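Local coordinates for uncharacterized protein (Bacteroides vulgatus, PDB 4QB7), which probably forms part of the tip of fimbriae, the surface filaments through which the bacterium adheres and builds biofilm, at residues V190-N204 against S223-K237. Numbering follows the deposited sequence.
Sequences VTGLKLDPGSTTLYN and SYFSTEQDLSDFLNK. With SO4 (sulfate ion), chain K; SO4 (sulfate ion), chain Q.
S232 OG lies between two bonds: it takes the backbone N-H of L193 at 3.2 Å and gives its own proton to D230 OD1. That carboxylate oxygen receives the hydroxyl on its syn lone pair, while S232 N meets it from above the carboxylate plane, closing an Asx turn. The turn follows a short antiparallel pairing in which L195 and Q229 exchange both backbone bonds and L231 N reaches L193 O at 2.8 Å. On the apolar side, L193 CD2 meets L231 CD1, and the L235 side chain crosses L193 at about a right angle. On the polar side, K194 NZ and E228 OE1 form only a long salt bridge, 3.9 Å, with water 1 joining the two; E228 OE2 pairs with K288.

Past P197 the regular pairing ends but the chains stay in touch, P197 CG packing against F225 CB and the S199 backbone running beside S226. Water 2 ties P197 O, L202 N and F225 O together, and F225 N points nearly straight down the L202 carbonyl at 2.8 Å. N204 CB sits over the centre of the F225 ring, 3.6 Å from its centroid. Y224, its CG anti to the carbonyl carbon (chi1 -63°), lays its ring beneath T200 CA, 3.6 Å from centroid to CA, and runs alongside Y203 with the planes 32° apart. With an alanine at Y224 the ring is gone, which would probably leave T200 CA without its aromatic cover and the Y203 ring freer to turn. The Y203 hydroxyl donates to a sulfate, probably from the crystallisation liquor.

Within the fimbrillin-like fold of this Mfa-like protein (transthyretin clan), residues 229-230 thus edge strand 186-196, whose other neighbours include strand 286-296, while Y203 pairs with Y224 in a separate antiparallel sheet, so the two segments run together from one sheet into the next.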
loop_
_atom_site.group_PDB
_atom_site.type_symbol
_atom_site.label_atom_id
_atom_site.label_comp_id
_atom_site.label_asym_id
_atom_site.label_seq_id
_atom_site.Cartn_x
_atom_site.Cartn_y
_atom_site.Cartn_z
ATOM N N VAL A 190 20.025 -1.091 -15.508
ATOM C CA VAL A 190 18.815 -1.909 -15.382
ATOM C C VAL A 190 17.795 -1.341 -16.381
ATOM O O VAL A 190 17.608 -0.115 -16.453
ATOM C CB VAL A 190 18.298 -1.995 -13.930
ATOM C CG1 VAL A 190 16.898 -2.615 -13.867
ATOM C CG2 VAL A 190 19.282 -2.777 -13.062
ATOM N N THR A 191 17.195 -2.226 -17.205
ATOM C CA THR A 191 16.293 -1.816 -18.287
ATOM C C THR A 191 14.870 -2.366 -18.124
ATOM O O THR A 191 13.950 -1.918 -18.812
ATOM C CB THR A 191 16.887 -2.300 -19.620
ATOM O OG1 THR A 191 17.074 -3.714 -19.536
ATOM C CG2 THR A 191 18.248 -1.661 -19.931
ATOM N N GLY A 192 14.694 -3.348 -17.257
ATOM C CA GLY A 192 13.388 -3.969 -17.078
ATOM C C GLY A 192 13.253 -4.683 -15.754
ATOM O O GLY A 192 14.252 -5.086 -15.155
ATOM N N LEU A 193 12.013 -4.826 -15.291
ATOM C CA LEU A 193 11.677 -5.484 -14.036
ATOM C C LEU A 193 10.228 -5.949 -14.081
ATOM O O LEU A 193 9.344 -5.193 -14.485
ATOM C CB LEU A 193 11.907 -4.554 -12.826
ATOM C CG LEU A 193 11.801 -5.207 -11.447
ATOM C CD1 LEU A 193 13.048 -5.976 -11.094
ATOM C CD2 LEU A 193 11.574 -4.194 -10.408
ATOM N N LYS A 194 10.005 -7.212 -13.695
ATOM C CA LYS A 194 8.694 -7.838 -13.592
ATOM C C LYS A 194 8.551 -8.460 -12.210
ATOM O O LYS A 194 9.554 -8.903 -11.638
ATOM C CB LYS A 194 8.497 -8.925 -14.673
ATOM C CG LYS A 194 8.304 -8.431 -16.084
ATOM C CD LYS A 194 8.192 -9.598 -17.005
ATOM C CE LYS A 194 8.006 -9.212 -18.449
ATOM N NZ LYS A 194 6.928 -10.022 -19.092
ATOM N N LEU A 195 7.321 -8.498 -11.674
ATOM C CA LEU A 195 7.033 -9.224 -10.441
ATOM C C LEU A 195 6.370 -10.542 -10.830
ATOM O O LEU A 195 5.402 -10.544 -11.599
ATOM C CB LEU A 195 6.153 -8.417 -9.458
ATOM C CG LEU A 195 5.646 -9.196 -8.234
ATOM C CD1 LEU A 195 6.760 -9.399 -7.183
ATOM C CD2 LEU A 195 4.416 -8.545 -7.650
ATOM N N ASP A 196 6.935 -11.662 -10.372
ATOM C CA ASP A 196 6.388 -13.008 -10.597
ATOM C C ASP A 196 5.586 -13.393 -9.336
ATOM O O ASP A 196 6.186 -13.735 -8.310
ATOM C CB ASP A 196 7.508 -14.013 -10.912
ATOM C CG ASP A 196 7.044 -15.403 -11.310
ATOM O OD1 ASP A 196 5.813 -15.658 -11.286
ATOM O OD2 ASP A 196 7.907 -16.236 -11.655
ATOM N N PRO A 197 4.242 -13.270 -9.366
ATOM C CA PRO A 197 3.449 -13.510 -8.146
ATOM C C PRO A 197 3.080 -14.966 -7.867
ATOM O O PRO A 197 2.326 -15.243 -6.940
ATOM C CB PRO A 197 2.178 -12.704 -8.424
ATOM C CG PRO A 197 1.998 -12.811 -9.887
ATOM C CD PRO A 197 3.378 -12.821 -10.476
ATOM N N GLY A 198 3.596 -15.884 -8.663
ATOM C CA GLY A 198 3.213 -17.276 -8.539
ATOM C C GLY A 198 1.836 -17.436 -9.154
ATOM O O GLY A 198 1.518 -16.746 -10.132
ATOM N N SER A 199 1.001 -18.318 -8.571
ATOM C CA SER A 199 -0.346 -18.572 -9.056
ATOM C C SER A 199 -1.401 -18.502 -7.945
ATOM O O SER A 199 -2.542 -18.131 -8.242
ATOM C CB SER A 199 -0.416 -19.923 -9.756
ATOM O OG SER A 199 0.249 -20.946 -9.032
ATOM N N THR A 200 -1.050 -18.860 -6.684
ATOM C CA THR A 200 -2.037 -18.840 -5.586
ATOM C C THR A 200 -1.474 -18.168 -4.312
ATOM O O THR A 200 -1.794 -18.610 -3.209
ATOM C CB THR A 200 -2.550 -20.286 -5.278
ATOM O OG1 THR A 200 -1.448 -21.185 -5.097
ATOM C CG2 THR A 200 -3.480 -20.829 -6.344
ATOM N N THR A 201 -0.720 -17.056 -4.456
ATOM C CA THR A 201 -0.064 -16.388 -3.327
ATOM C C THR A 201 -0.527 -14.947 -3.096
ATOM O O THR A 201 -0.868 -14.608 -1.972
ATOM C CB THR A 201 1.473 -16.418 -3.548
ATOM O OG1 THR A 201 1.895 -17.767 -3.752
ATOM C CG2 THR A 201 2.257 -15.809 -2.398
ATOM N N LEU A 202 -0.469 -14.100 -4.127
ATOM C CA LEU A 202 -0.756 -12.670 -4.074
ATOM C C LEU A 202 -2.153 -12.346 -4.587
ATOM O O LEU A 202 -2.430 -12.525 -5.773
ATOM C CB LEU A 202 0.308 -11.892 -4.887
ATOM C CG LEU A 202 0.352 -10.375 -4.712
ATOM C CD1 LEU A 202 0.704 -9.990 -3.282
ATOM C CD2 LEU A 202 1.330 -9.746 -5.664
ATOM N N TYR A 203 -3.012 -11.812 -3.700
ATOM C CA TYR A 203 -4.368 -11.428 -4.072
ATOM C C TYR A 203 -4.369 -10.165 -4.898
ATOM O O TYR A 203 -3.605 -9.231 -4.600
ATOM C CB TYR A 203 -5.248 -11.159 -2.821
ATOM C CG TYR A 203 -5.527 -12.333 -1.910
ATOM C CD1 TYR A 203 -5.778 -13.597 -2.429
ATOM C CD2 TYR A 203 -5.635 -12.160 -0.531
ATOM C CE1 TYR A 203 -6.049 -14.679 -1.597
ATOM C CE2 TYR A 203 -5.896 -13.242 0.315
ATOM C CZ TYR A 203 -6.101 -14.498 -0.227
ATOM O OH TYR A 203 -6.354 -15.586 0.570
ATOM N N ASN A 204 -5.284 -10.089 -5.879
ATOM C CA ASN A 204 -5.473 -8.840 -6.607
ATOM C C ASN A 204 -6.781 -8.225 -6.120
ATOM O O ASN A 204 -6.992 -7.031 -6.270
ATOM C CB ASN A 204 -5.438 -9.026 -8.118
ATOM C CG ASN A 204 -6.626 -9.727 -8.668
ATOM O OD1 ASN A 204 -7.057 -10.753 -8.158
ATOM N ND2 ASN A 204 -7.228 -9.131 -9.667
ATOM N N SER A 223 -9.242 -14.475 -5.550
ATOM C CA SER A 223 -8.803 -13.775 -6.755
ATOM C C SER A 223 -7.342 -13.444 -6.615
ATOM O O SER A 223 -6.956 -12.749 -5.688
ATOM C CB SER A 223 -9.639 -12.522 -6.984
ATOM O OG SER A 223 -9.467 -12.011 -8.296
ATOM N N TYR A 224 -6.513 -13.966 -7.519
ATOM C CA TYR A 224 -5.077 -13.773 -7.453
ATOM C C TYR A 224 -4.485 -13.085 -8.637
ATOM O O TYR A 224 -5.066 -13.108 -9.720
ATOM C CB TYR A 224 -4.398 -15.150 -7.411
ATOM C CG TYR A 224 -4.705 -16.000 -6.209
ATOM C CD1 TYR A 224 -4.075 -15.769 -4.992
ATOM C CD2 TYR A 224 -5.548 -17.099 -6.309
ATOM C CE1 TYR A 224 -4.351 -16.555 -3.875
ATOM C CE2 TYR A 224 -5.827 -17.899 -5.201
ATOM C CZ TYR A 224 -5.228 -17.620 -3.982
ATOM O OH TYR A 224 -5.476 -18.406 -2.883
ATOM N N PHE A 225 -3.264 -12.552 -8.451
ATOM C CA PHE A 225 -2.334 -12.186 -9.508
ATOM C C PHE A 225 -1.716 -13.548 -9.868
ATOM O O PHE A 225 -1.204 -14.221 -8.958
ATOM C CB PHE A 225 -1.278 -11.180 -9.021
ATOM C CG PHE A 225 -1.698 -9.741 -8.944
ATOM C CD1 PHE A 225 -1.936 -9.006 -10.103
ATOM C CD2 PHE A 225 -1.745 -9.081 -7.723
ATOM C CE1 PHE A 225 -2.289 -7.654 -10.032
ATOM C CE2 PHE A 225 -2.091 -7.730 -7.655
ATOM C CZ PHE A 225 -2.357 -7.026 -8.812
ATOM N N SER A 226 -1.863 -14.026 -11.117
ATOM C CA SER A 226 -1.363 -15.363 -11.467
ATOM C C SER A 226 -0.468 -15.333 -12.690
ATOM O O SER A 226 -0.071 -16.387 -13.207
ATOM C CB SER A 226 -2.528 -16.324 -11.680
ATOM O OG SER A 226 -3.365 -15.917 -12.751
ATOM N N THR A 227 -0.138 -14.129 -13.157
ATOM C CA THR A 227 0.726 -13.912 -14.327
ATOM C C THR A 227 1.778 -12.887 -13.962
ATOM O O THR A 227 1.550 -12.096 -13.044
ATOM C CB THR A 227 -0.112 -13.438 -15.534
ATOM O OG1 THR A 227 -0.824 -12.237 -15.181
ATOM C CG2 THR A 227 -1.083 -14.503 -16.035
ATOM N N GLU A 228 2.917 -12.865 -14.688
ATOM C CA GLU A 228 3.988 -11.887 -14.452
ATOM C C GLU A 228 3.468 -10.477 -14.642
ATOM O O GLU A 228 2.657 -10.221 -15.543
ATOM C CB GLU A 228 5.175 -12.157 -15.355
ATOM C CG GLU A 228 5.962 -13.361 -14.879
ATOM C CD GLU A 228 7.197 -13.701 -15.676
ATOM O OE1 GLU A 228 7.391 -13.126 -16.771
ATOM O OE2 GLU A 228 7.953 -14.582 -15.211
ATOM N N GLN A 229 3.843 -9.593 -13.731
ATOM C CA GLN A 229 3.378 -8.204 -13.745
ATOM C C GLN A 229 4.522 -7.338 -14.131
ATOM O O GLN A 229 5.514 -7.314 -13.404
ATOM C CB GLN A 229 2.802 -7.800 -12.365
ATOM C CG GLN A 229 1.614 -8.665 -11.903
ATOM C CD GLN A 229 0.400 -8.557 -12.804
ATOM O OE1 GLN A 229 -0.041 -7.460 -13.185
ATOM N NE2 GLN A 229 -0.158 -9.703 -13.177
ATOM N N ASP A 230 4.426 -6.667 -15.301
ATOM C CA ASP A 230 5.503 -5.822 -15.818
ATOM C C ASP A 230 5.547 -4.474 -15.126
ATOM O O ASP A 230 4.588 -3.693 -15.197
ATOM C CB ASP A 230 5.407 -5.628 -17.338
ATOM C CG ASP A 230 6.727 -5.232 -18.004
ATOM O OD1 ASP A 230 7.733 -5.013 -17.274
ATOM O OD2 ASP A 230 6.762 -5.158 -19.255
ATOM N N LEU A 231 6.704 -4.201 -14.485
ATOM C CA LEU A 231 6.991 -2.973 -13.747
ATOM C C LEU A 231 7.983 -2.075 -14.489
ATOM O O LEU A 231 8.380 -1.051 -13.949
ATOM C CB LEU A 231 7.585 -3.321 -12.357
ATOM C CG LEU A 231 6.790 -4.196 -11.407
ATOM C CD1 LEU A 231 7.616 -4.510 -10.213
ATOM C CD2 LEU A 231 5.531 -3.491 -10.945
ATOM N N SER A 232 8.406 -2.450 -15.702
ATOM C CA SER A 232 9.426 -1.722 -16.482
ATOM C C SER A 232 9.112 -0.249 -16.698
ATOM O O SER A 232 10.030 0.577 -16.591
ATOM C CB SER A 232 9.670 -2.385 -17.832
ATOM O OG SER A 232 10.095 -3.721 -17.631
ATOM N N ASP A 233 7.850 0.096 -16.995
ATOM C CA ASP A 233 7.511 1.506 -17.229
ATOM C C ASP A 233 7.266 2.277 -15.912
ATOM O O ASP A 233 7.062 3.494 -15.955
ATOM C CB ASP A 233 6.301 1.649 -18.174
ATOM C CG ASP A 233 6.544 1.129 -19.570
ATOM O OD1 ASP A 233 7.665 1.331 -20.097
ATOM O OD2 ASP A 233 5.629 0.501 -20.128
ATOM N N PHE A 234 7.296 1.575 -14.759
ATOM C CA PHE A 234 7.111 2.181 -13.454
ATOM C C PHE A 234 8.454 2.717 -12.986
ATOM O O PHE A 234 8.521 3.696 -12.222
ATOM C CB PHE A 234 6.514 1.167 -12.454
ATOM C CG PHE A 234 6.377 1.703 -11.041
ATOM C CD1 PHE A 234 5.382 2.628 -10.721
ATOM C CD2 PHE A 234 7.284 1.325 -10.036
ATOM C CE1 PHE A 234 5.287 3.153 -9.430
ATOM C CE2 PHE A 234 7.165 1.832 -8.736
ATOM C CZ PHE A 234 6.167 2.742 -8.445
ATOM N N LEU A 235 9.531 2.069 -13.465
ATOM C CA LEU A 235 10.905 2.390 -13.106
ATOM C C LEU A 235 11.286 3.790 -13.587
ATOM O O LEU A 235 10.859 4.250 -14.655
ATOM C CB LEU A 235 11.904 1.355 -13.648
ATOM C CG LEU A 235 11.648 -0.143 -13.468
ATOM C CD1 LEU A 235 12.811 -0.939 -14.043
ATOM C CD2 LEU A 235 11.411 -0.514 -12.026
ATOM N N ASN A 236 12.113 4.455 -12.784
ATOM C CA ASN A 236 12.578 5.808 -13.013
ATOM C C ASN A 236 13.729 5.831 -14.027
ATOM O O ASN A 236 14.804 6.367 -13.745
ATOM C CB ASN A 236 12.999 6.366 -11.663
ATOM C CG ASN A 236 13.247 7.840 -11.611
ATOM O OD1 ASN A 236 12.777 8.616 -12.451
ATOM N ND2 ASN A 236 14.050 8.233 -10.633
ATOM N N LYS A 237 13.497 5.235 -15.215
ATOM C CA LYS A 237 14.462 5.142 -16.316
ATOM C C LYS A 237 14.714 6.522 -16.909
ATOM O O LYS A 237 13.801 7.330 -16.951
ATOM C CB LYS A 237 13.951 4.171 -17.406
ATOM C CG LYS A 237 14.228 2.696 -17.092
ATOM C CD LYS A 237 13.142 1.769 -17.617
ATOM C CE LYS A 237 13.332 1.265 -19.018
ATOM N NZ LYS A 237 12.088 0.650 -19.525
HETATM S S SO4 K . 14.677 -4.537 -21.699
HETATM O O1 SO4 K . 16.078 -4.320 -21.710
HETATM O O2 SO4 K . 14.419 -5.723 -22.485
HETATM O O3 SO4 K . 14.290 -4.771 -20.342
HETATM O O4 SO4 K . 13.972 -3.344 -22.253
HETATM S S SO4 Q . -7.722 -16.390 3.833
HETATM O O1 SO4 Q . -6.695 -17.440 3.945
HETATM O O2 SO4 Q . -8.929 -16.908 3.171
HETATM O O3 SO4 Q . -8.066 -15.913 5.178
HETATM O O4 SO4 Q . -7.161 -15.282 3.067
HETATM O O HOH W 1 5.745 -12.704 -18.933
HETATM O O HOH W 2 -0.131 -15.324 -6.625
#